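Local structure of pyridine nucleotide-disulfide oxidoreductase-like protein (Myceliophthora thermophila, 5MQ6) at residues A[153-156]-A[157-161]; A[60-64]-A[65-69]; A[311-315]-A[316-320]; A[569-572]-A[573-577]. The protein catalyses the FAD-dependent Baeyer-Villiger oxidation of ketones, polycyclic ones above all, inserting one oxygen atom next to the carbonyl to give esters or lactones. All blocks are in the same frame, centred on the assembly; numbering follows the deposited sequence.

Contact 1 of 4, residues A[153-156]-A[157-161]; sequences KYAA and GPELL
Apolar contact is carried by Ala155 and Leu160: the methyl CB of Ala155 lies 3.7 Å from CD2 of Leu160, while the other methyl of Leu160, CD1, reaches the backbone atom O of Ala155 at 3.7 Å. Leu160 turns its CG anti to the carbonyl carbon (chi1 -70°), which sends the fork back over the residues leading into the helix. With Cys132, an FAD-binding residue, touching Ala155 and Tyr139, another, about 4 Å from the Leu160 side chain, an alanine in place of Leu160 would probably open a gap beside Ala155 CB and take away a side-chain neighbour of Tyr139. Backbone hydrogen bonding identifies the motif, the first turn of helix 157-170 with Ala156 as its N-cap residue: Leu160 N donates to Ala156 O at 3.1 Å, in the carbonyl plane. Pro158 suits this turn, where its missing amide hydrogen costs no helix bond, and its CD stands 4.1 Å from CB of Ala156. Glu159, with CG anti to its own N (chi1 179°) and an extended chain, brings OE1 to a van der Waals approach of 3.7 Å from Ala155 CB, whereas its polar end is satisfied through OE2, which accepts from Tyr148 OH and Lys151 N.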
loop_
_atom_site.group_PDB
_atom_site.type_symbol
_atom_site.label_atom_id
_atom_site.label_comp_id
_atom_site.label_asym_id
_atom_site.label_seq_id
_atom_site.Cartn_x
_atom_site.Cartn_y
_atom_site.Cartn_z
ATOM N N LYS A 153 19.931 4.611 -6.078
ATOM C CA LYS A 153 19.169 5.325 -5.046
ATOM C C LYS A 153 17.706 4.847 -4.913
ATOM O O LYS A 153 17.213 4.849 -3.849
ATOM C CB LYS A 153 19.179 6.844 -5.201
ATOM C CG LYS A 153 18.632 7.525 -3.933
ATOM C CD LYS A 153 19.411 8.751 -3.523
ATOM C CE LYS A 153 18.807 9.575 -2.414
ATOM N NZ LYS A 153 19.593 9.427 -1.121
ATOM N N TYR A 154 17.081 4.517 -6.020
ATOM C CA TYR A 154 15.750 4.013 -6.154
ATOM C C TYR A 154 15.874 2.681 -6.921
ATOM O O TYR A 154 16.400 2.608 -8.057
ATOM C CB TYR A 154 14.877 4.999 -6.897
ATOM C CG TYR A 154 14.924 6.338 -6.164
ATOM C CD1 TYR A 154 14.331 6.472 -4.857
ATOM C CD2 TYR A 154 15.646 7.413 -6.672
ATOM C CE1 TYR A 154 14.444 7.631 -4.126
ATOM C CE2 TYR A 154 15.797 8.565 -5.903
ATOM C CZ TYR A 154 15.169 8.691 -4.678
ATOM O OH TYR A 154 15.298 9.816 -3.950
ATOM N N ALA A 155 15.349 1.635 -6.311
ATOM C CA ALA A 155 15.346 0.301 -6.920
ATOM C C ALA A 155 14.294 0.094 -7.972
ATOM O O ALA A 155 13.129 0.470 -7.805
ATOM C CB ALA A 155 15.175 -0.778 -5.805
ATOM N N ALA A 156 14.679 -0.597 -9.046
ATOM C CA ALA A 156 13.718 -1.051 -10.077
ATOM C C ALA A 156 13.048 -2.417 -9.646
ATOM O O ALA A 156 13.556 -3.118 -8.784
ATOM C CB ALA A 156 14.398 -1.189 -11.422
ATOM N N GLY A 157 11.887 -2.706 -10.222
ATOM C CA GLY A 157 11.128 -3.905 -9.967
ATOM C C GLY A 157 11.984 -5.129 -9.829
ATOM O O GLY A 157 11.934 -5.798 -8.782
ATOM N N PRO A 158 12.762 -5.457 -10.871
ATOM C CA PRO A 158 13.563 -6.668 -10.877
ATOM C C PRO A 158 14.500 -6.794 -9.734
ATOM O O PRO A 158 14.634 -7.878 -9.189
ATOM C CB PRO A 158 14.340 -6.552 -12.186
ATOM C CG PRO A 158 13.313 -5.909 -13.098
ATOM C CD PRO A 158 12.695 -4.853 -12.223
ATOM N N GLU A 159 15.159 -5.711 -9.352
ATOM C CA GLU A 159 16.009 -5.749 -8.196
ATOM C C GLU A 159 15.182 -6.022 -6.899
ATOM O O GLU A 159 15.665 -6.699 -5.962
ATOM C CB GLU A 159 16.739 -4.445 -8.106
ATOM C CG GLU A 159 17.633 -4.378 -6.936
ATOM C CD GLU A 159 18.543 -3.180 -6.929
ATOM O OE1 GLU A 159 18.090 -2.174 -7.514
ATOM O OE2 GLU A 159 19.648 -3.279 -6.285
ATOM N N LEU A 160 13.961 -5.505 -6.883
ATOM C CA LEU A 160 13.080 -5.659 -5.748
ATOM C C LEU A 160 12.563 -7.057 -5.586
ATOM O O LEU A 160 12.515 -7.599 -4.465
ATOM C CB LEU A 160 11.901 -4.660 -5.754
ATOM C CG LEU A 160 12.443 -3.263 -5.483
ATOM C CD1 LEU A 160 11.480 -2.194 -5.922
ATOM C CD2 LEU A 160 12.845 -3.052 -4.103
ATOM N N LEU A 161 12.182 -7.624 -6.703
ATOM C CA LEU A 161 11.756 -9.002 -6.734
ATOM C C LEU A 161 12.918 -9.986 -6.387
ATOM O O LEU A 161 12.764 -10.934 -5.542
ATOM C CB LEU A 161 11.116 -9.274 -8.071
ATOM C CG LEU A 161 10.699 -10.702 -8.380
ATOM C CD1 LEU A 161 9.618 -11.095 -7.392
ATOM C CD2 LEU A 161 10.050 -10.788 -9.777
#

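Contact 2 of 4, residues A[60-64]-A[65-69]; sequences PWVDH and AALNA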
loop_
_atom_site.group_PDB
_atom_site.type_symbol
_atom_site.label_atom_id
_atom_site.label_comp_id
_atom_site.label_asym_id
_atom_site.label_seq_id
_atom_site.Cartn_x
_atom_site.Cartn_y
_atom_site.Cartn_z
ATOM N N PRO A 60 0.291 -13.105 -14.728
ATOM C CA PRO A 60 0.986 -13.379 -15.961
ATOM C C PRO A 60 2.272 -14.071 -15.833
ATOM O O PRO A 60 2.858 -14.400 -16.856
ATOM C CB PRO A 60 1.369 -11.972 -16.491
ATOM C CG PRO A 60 0.736 -10.982 -15.613
ATOM C CD PRO A 60 0.395 -11.685 -14.339
ATOM N N TRP A 61 2.844 -14.113 -14.640
ATOM C CA TRP A 61 4.213 -14.477 -14.521
ATOM C C TRP A 61 4.401 -15.902 -14.034
ATOM O O TRP A 61 5.513 -16.436 -14.057
ATOM C CB TRP A 61 4.864 -13.571 -13.488
ATOM C CG TRP A 61 4.421 -12.180 -13.580
ATOM C CD1 TRP A 61 3.724 -11.449 -12.633
ATOM C CD2 TRP A 61 4.584 -11.325 -14.715
ATOM N NE1 TRP A 61 3.484 -10.179 -13.113
ATOM C CE2 TRP A 61 3.997 -10.077 -14.382
ATOM C CE3 TRP A 61 5.212 -11.477 -15.967
ATOM C CZ2 TRP A 61 3.963 -8.995 -15.284
ATOM C CZ3 TRP A 61 5.191 -10.383 -16.851
ATOM C CH2 TRP A 61 4.570 -9.167 -16.501
ATOM N N VAL A 62 3.362 -16.501 -13.504
ATOM C CA VAL A 62 3.536 -17.833 -12.836
ATOM C C VAL A 62 3.875 -18.975 -13.797
ATOM O O VAL A 62 3.317 -19.083 -14.843
ATOM C CB VAL A 62 2.307 -18.158 -11.938
ATOM C CG1 VAL A 62 0.999 -18.207 -12.717
ATOM C CG2 VAL A 62 2.558 -19.408 -11.116
ATOM N N ASP A 63 4.852 -19.777 -13.445
ATOM C CA ASP A 63 5.186 -20.960 -14.161
ATOM C C ASP A 63 4.436 -22.171 -13.547
ATOM O O ASP A 63 4.936 -22.819 -12.633
ATOM C CB ASP A 63 6.670 -21.131 -14.053
ATOM C CG ASP A 63 7.176 -22.300 -14.837
ATOM O OD1 ASP A 63 6.341 -23.092 -15.407
ATOM O OD2 ASP A 63 8.435 -22.439 -14.838
ATOM N N HIS A 64 3.268 -22.462 -14.079
ATOM C CA HIS A 64 2.415 -23.504 -13.555
ATOM C C HIS A 64 3.039 -24.902 -13.642
ATOM O O HIS A 64 2.915 -25.693 -12.734
ATOM C CB HIS A 64 1.096 -23.512 -14.281
ATOM C CG HIS A 64 0.225 -22.334 -13.988
ATOM N ND1 HIS A 64 -0.398 -22.121 -12.762
ATOM C CD2 HIS A 64 -0.201 -21.342 -14.786
ATOM C CE1 HIS A 64 -1.125 -21.033 -12.805
ATOM N NE2 HIS A 64 -1.033 -20.541 -14.024
ATOM N N ALA A 65 3.723 -25.189 -14.730
ATOM C CA ALA A 65 4.482 -26.443 -14.882
ATOM C C ALA A 65 5.427 -26.642 -13.741
ATOM O O ALA A 65 5.421 -27.695 -13.092
ATOM C CB ALA A 65 5.287 -26.430 -16.191
ATOM N N ALA A 66 6.255 -25.642 -13.487
ATOM C CA ALA A 66 7.219 -25.728 -12.369
ATOM C C ALA A 66 6.558 -25.998 -11.025
ATOM O O ALA A 66 7.067 -26.806 -10.231
ATOM C CB ALA A 66 7.991 -24.435 -12.247
ATOM N N LEU A 67 5.481 -25.258 -10.756
ATOM C CA LEU A 67 4.755 -25.430 -9.463
ATOM C C LEU A 67 4.009 -26.763 -9.377
ATOM O O LEU A 67 4.071 -27.440 -8.404
ATOM C CB LEU A 67 3.803 -24.284 -9.211
ATOM C CG LEU A 67 4.433 -23.129 -8.426
ATOM C CD1 LEU A 67 5.805 -22.818 -8.803
ATOM C CD2 LEU A 67 3.614 -21.941 -8.691
ATOM N N ASN A 68 3.253 -27.084 -10.412
ATOM C CA ASN A 68 2.617 -28.394 -10.501
ATOM C C ASN A 68 3.560 -29.615 -10.342
ATOM O O ASN A 68 3.114 -30.684 -9.994
ATOM C CB ASN A 68 1.850 -28.445 -11.793
ATOM C CG ASN A 68 0.609 -27.631 -11.710
ATOM O OD1 ASN A 68 0.309 -27.063 -10.647
ATOM N ND2 ASN A 68 -0.134 -27.557 -12.804
ATOM N N ALA A 69 4.859 -29.447 -10.544
ATOM C CA ALA A 69 5.745 -30.548 -10.356
ATOM C C ALA A 69 6.294 -30.640 -8.940
ATOM O O ALA A 69 6.975 -31.594 -8.625
ATOM C CB ALA A 69 6.885 -30.485 -11.329
#
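Asp63 caps helix 64-68, its carboxylate taking the amide of Ala66 in a side-chain N-cap. The bond from Ala66 N to Asp63 OD1 is 3.2 Å long and almost straight at the hydrogen (174°), yet the amide comes from above the carboxylate plane, 70° out of it. Placing CG anti to the backbone N (chi1 -176°) folds the carboxylate back beside the first turn, and the other oxygen, OD2, rests 3.3 Å from CB of Ala66. The negative group at this helix end probably gains from the helix dipole. Two backbone bonds complete the turn, Leu67 N to Asp63 O and Asn68 N to His64 O, the latter short at 2.7 Å, with Asn68 CB also 3.1 Å from His64 O. Beside the cap, Val62 and Leu67 cross at about a right angle, with CG2 of the valine 3.7 Å from CD2 of the leucine. Farther out, Arg180 donates to both His64 ND1 (from NH1) and Asn68 OD1 (from NH2). A leucine in place of Asn68 would probably leave Arg180 without one acceptor and the Arg203 carbonyl without a donor. That donor is Asn68 ND2, which bonds to Arg203 O.

Contact 3 of 4, residues A[311-315]-A[316-320]; sequences RPTDP and VEWKT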
loop_
_atom_site.group_PDB
_atom_site.type_symbol
_atom_site.label_atom_id
_atom_site.label_comp_id
_atom_site.label_asym_id
_atom_site.label_seq_id
_atom_site.Cartn_x
_atom_site.Cartn_y
_atom_site.Cartn_z
ATOM N N ARG A 311 20.265 8.068 -9.137
ATOM C CA ARG A 311 21.688 8.124 -8.968
ATOM C C ARG A 311 22.152 6.645 -8.728
ATOM O O ARG A 311 21.482 5.861 -8.008
ATOM C CB ARG A 311 21.909 8.938 -7.681
ATOM C CG ARG A 311 23.120 9.788 -7.553
ATOM C CD ARG A 311 23.305 10.412 -6.136
ATOM N NE ARG A 311 23.164 9.413 -5.091
ATOM C CZ ARG A 311 24.037 8.433 -4.778
ATOM N NH1 ARG A 311 25.237 8.365 -5.370
ATOM N NH2 ARG A 311 23.718 7.507 -3.833
ATOM N N PRO A 312 23.291 6.242 -9.312
ATOM C CA PRO A 312 23.883 4.934 -8.957
ATOM C C PRO A 312 24.438 4.946 -7.526
ATOM O O PRO A 312 24.752 5.989 -7.015
ATOM C CB PRO A 312 25.003 4.763 -10.006
ATOM C CG PRO A 312 25.318 6.190 -10.403
ATOM C CD PRO A 312 23.978 6.846 -10.471
ATOM N N THR A 313 24.495 3.819 -6.847
ATOM C CA THR A 313 25.060 3.772 -5.494
ATOM C C THR A 313 26.584 4.024 -5.625
ATOM O O THR A 313 27.198 3.457 -6.506
ATOM C CB THR A 313 24.849 2.359 -4.809
ATOM O OG1 THR A 313 23.463 2.119 -4.649
ATOM C CG2 THR A 313 25.476 2.283 -3.469
ATOM N N ASP A 314 27.145 4.825 -4.730
ATOM C CA ASP A 314 28.589 5.081 -4.661
ATOM C C ASP A 314 29.242 4.287 -3.554
ATOM O O ASP A 314 28.900 4.486 -2.385
ATOM C CB ASP A 314 28.907 6.560 -4.381
ATOM C CG ASP A 314 30.401 6.769 -4.137
ATOM O OD1 ASP A 314 31.183 6.415 -5.022
ATOM O OD2 ASP A 314 30.812 7.198 -3.042
ATOM N N PRO A 315 30.255 3.482 -3.881
ATOM C CA PRO A 315 30.776 2.530 -2.877
ATOM C C PRO A 315 31.458 3.185 -1.727
ATOM O O PRO A 315 31.534 2.569 -0.658
ATOM C CB PRO A 315 31.795 1.702 -3.650
ATOM C CG PRO A 315 31.508 1.971 -5.100
ATOM C CD PRO A 315 31.009 3.378 -5.139
ATOM N N VAL A 316 31.935 4.423 -1.930
ATOM C CA VAL A 316 32.521 5.191 -0.807
ATOM C C VAL A 316 31.414 5.786 0.070
ATOM O O VAL A 316 31.511 5.832 1.313
ATOM C CB VAL A 316 33.642 6.240 -1.209
ATOM C CG1 VAL A 316 33.972 6.263 -2.726
ATOM C CG2 VAL A 316 33.367 7.640 -0.634
ATOM N N GLU A 317 30.380 6.264 -0.583
ATOM C CA GLU A 317 29.239 6.798 0.136
ATOM C C GLU A 317 28.570 5.643 0.968
ATOM O O GLU A 317 28.342 5.752 2.226
ATOM C CB GLU A 317 28.283 7.437 -0.865
ATOM C CG GLU A 317 27.411 8.528 -0.311
ATOM C CD GLU A 317 26.015 8.443 -0.887
ATOM O OE1 GLU A 317 25.834 7.694 -1.900
ATOM O OE2 GLU A 317 25.099 9.101 -0.313
ATOM N N TRP A 318 28.330 4.527 0.289
ATOM C CA TRP A 318 27.910 3.284 0.974
ATOM C C TRP A 318 28.545 2.993 2.365
ATOM O O TRP A 318 27.872 2.878 3.354
ATOM C CB TRP A 318 28.114 2.083 0.030
ATOM C CG TRP A 318 27.624 0.848 0.689
ATOM C CD1 TRP A 318 28.363 -0.131 1.262
ATOM C CD2 TRP A 318 26.253 0.530 0.932
ATOM N NE1 TRP A 318 27.537 -1.044 1.865
ATOM C CE2 TRP A 318 26.235 -0.669 1.657
ATOM C CE3 TRP A 318 25.043 1.163 0.623
ATOM C CZ2 TRP A 318 25.055 -1.269 2.039
ATOM C CZ3 TRP A 318 23.869 0.553 0.981
ATOM C CH2 TRP A 318 23.877 -0.642 1.679
ATOM N N LYS A 319 29.853 2.905 2.462
ATOM C CA LYS A 319 30.482 2.450 3.723
ATOM C C LYS A 319 30.620 3.586 4.712
ATOM O O LYS A 319 30.737 3.371 5.928
ATOM C CB LYS A 319 31.862 1.761 3.508
ATOM C CG LYS A 319 32.436 1.787 2.095
ATOM C CD LYS A 319 33.342 0.602 1.721
ATOM C CE LYS A 319 33.430 0.457 0.184
ATOM N NZ LYS A 319 34.408 -0.527 -0.369
ATOM N N THR A 320 30.582 4.799 4.182
ATOM C CA THR A 320 30.770 6.016 4.937
ATOM C C THR A 320 29.479 6.581 5.470
ATOM O O THR A 320 29.407 7.024 6.628
ATOM C CB THR A 320 31.390 7.032 3.972
ATOM O OG1 THR A 320 32.666 6.528 3.650
ATOM C CG2 THR A 320 31.616 8.340 4.552
HETATM O O HOH W 1 22.253 8.857 -2.082
#
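Arg311 and Glu317 reach for each other from opposite directions across the N-terminal turn of helix 315-322, a helix start capped by Asp314. Their flat groups stand nearly perpendicular, the guanidinium and carboxylate planes 84° apart, and a single pair of atoms carries the salt bridge, NH2 of Arg311 to OE1 of Glu317 at 2.9 Å. OE1 approaches the guanidinium obliquely, and the bridge is single, Glu317 OE2 lying 4.1 Å from Arg311 NH2. Bends in the arginine at chi3 (49°) and in the glutamate at chi2 let NH2 and OE1 meet, and a water bridges weakly between NH2 of Arg311 and OE2 of Glu317. Asp314 also has CG anti to its backbone N (chi1 173°), which brings OD2 to Glu317 N at 2.7 Å, with the amide above the carboxylate plane. Like-charged OD2 of Asp314 and OE1 of Glu317 remain 5.1 Å apart, and Arg311 probably eases their mutual repulsion. Trp318 N closes the turn on Asp314 O at 2.7 Å. The Trp318 ring is directed toward Ile149 and Pro150, and CE3 passes 4.3 Å from CG2 of Thr313, whose hydroxyl is bonded to Pro150 O and Tyr137 OH. Val316 O accepts from Thr320, one turn on, through both N and OG1, the latter at 2.7 Å.

Contact 4 of 4, residues A[569-572]-A[573-577]; sequences VEVT and SEAEE
Val571, the last residue of strand 567-571, directs its side chain toward the helix that follows. Its CG2, anti to the backbone N (chi1 of 65° is measured to CG1), meets CB of Ala575 at 3.9 Å. The second methyl, CG1, comes 4.0 Å from OE1 of Glu576, the two side chains crossing at about a right angle. On the strand side, Phe649 of the partner strand 649-653 also packs against Val571, so the valine touches both the partner strand and the first turn of the helix. The polypeptide here passes directly from strand to helix 573-585, the segment axes set at 52°, and Thr572 serves as N-cap at the junction. Its OG1 lies between the backbone N and the carbonyl carbon (chi1 61°) and accepts from Ala575 N at 3.1 Å, with an angle of 152° at the hydrogen. The same hydroxyl is hydrogen-bonded to Gly648 O, so one atom links the helix start to the chain entering strand 649-653. Through its backbone, Thr572 O receives Glu576 N at 3.1 Å in a nearly straight bond. The carboxylate of Glu576 is held by outside partners: Lys507 forms a salt bridge to OE2, while Asn522 N and Ser521 OG bond to OE1.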
loop_
_atom_site.group_PDB
_atom_site.type_symbol
_atom_site.label_atom_id
_atom_site.label_comp_id
_atom_site.label_asym_id
_atom_site.label_seq_id
_atom_site.Cartn_x
_atom_site.Cartn_y
_atom_site.Cartn_z
ATOM N N VAL A 569 -3.160 -16.625 23.091
ATOM C CA VAL A 569 -2.953 -15.246 23.361
ATOM C C VAL A 569 -4.088 -14.468 22.802
ATOM O O VAL A 569 -4.296 -14.484 21.578
ATOM C CB VAL A 569 -1.705 -14.740 22.586
ATOM C CG1 VAL A 569 -1.449 -13.294 22.946
ATOM C CG2 VAL A 569 -0.518 -15.554 22.945
ATOM N N GLU A 570 -4.780 -13.701 23.650
ATOM C CA GLU A 570 -6.027 -13.031 23.228
ATOM C C GLU A 570 -6.160 -11.729 23.945
ATOM O O GLU A 570 -6.139 -11.706 25.173
ATOM C CB GLU A 570 -7.279 -13.862 23.571
ATOM C CG GLU A 570 -8.491 -13.319 22.851
ATOM C CD GLU A 570 -9.762 -14.117 23.021
ATOM O OE1 GLU A 570 -9.727 -15.188 23.613
ATOM O OE2 GLU A 570 -10.803 -13.656 22.558
ATOM N N VAL A 571 -6.217 -10.636 23.200
ATOM C CA VAL A 571 -6.440 -9.328 23.854
ATOM C C VAL A 571 -7.848 -9.306 24.556
ATOM O O VAL A 571 -8.848 -9.876 24.032
ATOM C CB VAL A 571 -6.319 -8.141 22.908
ATOM C CG1 VAL A 571 -7.385 -8.110 21.828
ATOM C CG2 VAL A 571 -6.344 -6.799 23.682
ATOM N N THR A 572 -7.918 -8.629 25.680
ATOM C CA THR A 572 -9.241 -8.508 26.333
ATOM C C THR A 572 -10.121 -7.389 25.706
ATOM O O THR A 572 -9.628 -6.453 25.090
ATOM C CB THR A 572 -9.090 -8.220 27.822
ATOM O OG1 THR A 572 -8.407 -7.001 27.969
ATOM C CG2 THR A 572 -8.262 -9.312 28.529
ATOM N N SER A 573 -11.407 -7.453 25.895
ATOM C CA SER A 573 -12.327 -6.405 25.381
ATOM C C SER A 573 -12.006 -5.071 26.028
ATOM O O SER A 573 -12.054 -4.063 25.372
ATOM C CB SER A 573 -13.834 -6.752 25.556
ATOM O OG SER A 573 -14.042 -7.105 26.882
ATOM N N GLU A 574 -11.634 -5.127 27.310
ATOM C CA GLU A 574 -11.223 -3.945 28.101
ATOM C C GLU A 574 -10.070 -3.257 27.524
ATOM O O GLU A 574 -10.079 -2.054 27.494
ATOM C CB GLU A 574 -10.747 -4.300 29.534
ATOM C CG GLU A 574 -11.858 -4.209 30.486
ATOM C CD GLU A 574 -11.757 -5.259 31.522
ATOM O OE1 GLU A 574 -10.678 -5.304 32.168
ATOM O OE2 GLU A 574 -12.740 -6.032 31.652
ATOM N N ALA A 575 -9.035 -4.025 27.184
ATOM C CA ALA A 575 -7.755 -3.440 26.700
ATOM C C ALA A 575 -7.967 -2.864 25.290
ATOM O O ALA A 575 -7.554 -1.733 25.011
ATOM C CB ALA A 575 -6.652 -4.451 26.720
ATOM N N GLU A 576 -8.694 -3.563 24.420
ATOM C CA GLU A 576 -8.967 -3.034 23.079
ATOM C C GLU A 576 -9.870 -1.793 23.098
ATOM O O GLU A 576 -9.799 -0.873 22.226
ATOM C CB GLU A 576 -9.483 -4.129 22.184
ATOM C CG GLU A 576 -10.964 -4.415 22.256
ATOM C CD GLU A 576 -11.411 -5.484 21.280
ATOM O OE1 GLU A 576 -10.556 -6.055 20.547
ATOM O OE2 GLU A 576 -12.655 -5.798 21.261
ATOM N N GLU A 577 -10.758 -1.763 24.080
ATOM C CA GLU A 577 -11.653 -0.651 24.193
ATOM C C GLU A 577 -10.941 0.599 24.752
ATOM O O GLU A 577 -11.150 1.689 24.269
ATOM C CB GLU A 577 -12.854 -1.067 25.030
ATOM C CG GLU A 577 -14.029 -0.187 24.782
ATOM C CD GLU A 577 -14.677 -0.391 23.455
ATOM O OE1 GLU A 577 -14.367 -1.323 22.680
ATOM O OE2 GLU A 577 -15.544 0.419 23.188
#

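All four contacts are helix starts, with Ala156, Asp63, Asp314 and Thr572 at the N-cap positions, but they differ in their relation to the cofactors. Contact 1 is nearest, the Leu160 side chain about 7 Å from FAD and about 11 Å from NADPH. Contact 3 joins it directly: Lys153 N lies 2.8 Å from Arg311 O, a probable hydrogen bond, although the centres of contacts 1 and 3 are 16 Å apart. Contact 2, with its centre 23 Å from that of contact 1, places the side chain of Val62 about 7 Å from that of FAD-binding Trp124 and about 11 Å from FAD. Contact 4 lies away from the annotated sites, across the chain's centre from contact 1, their centres 40 Å apart.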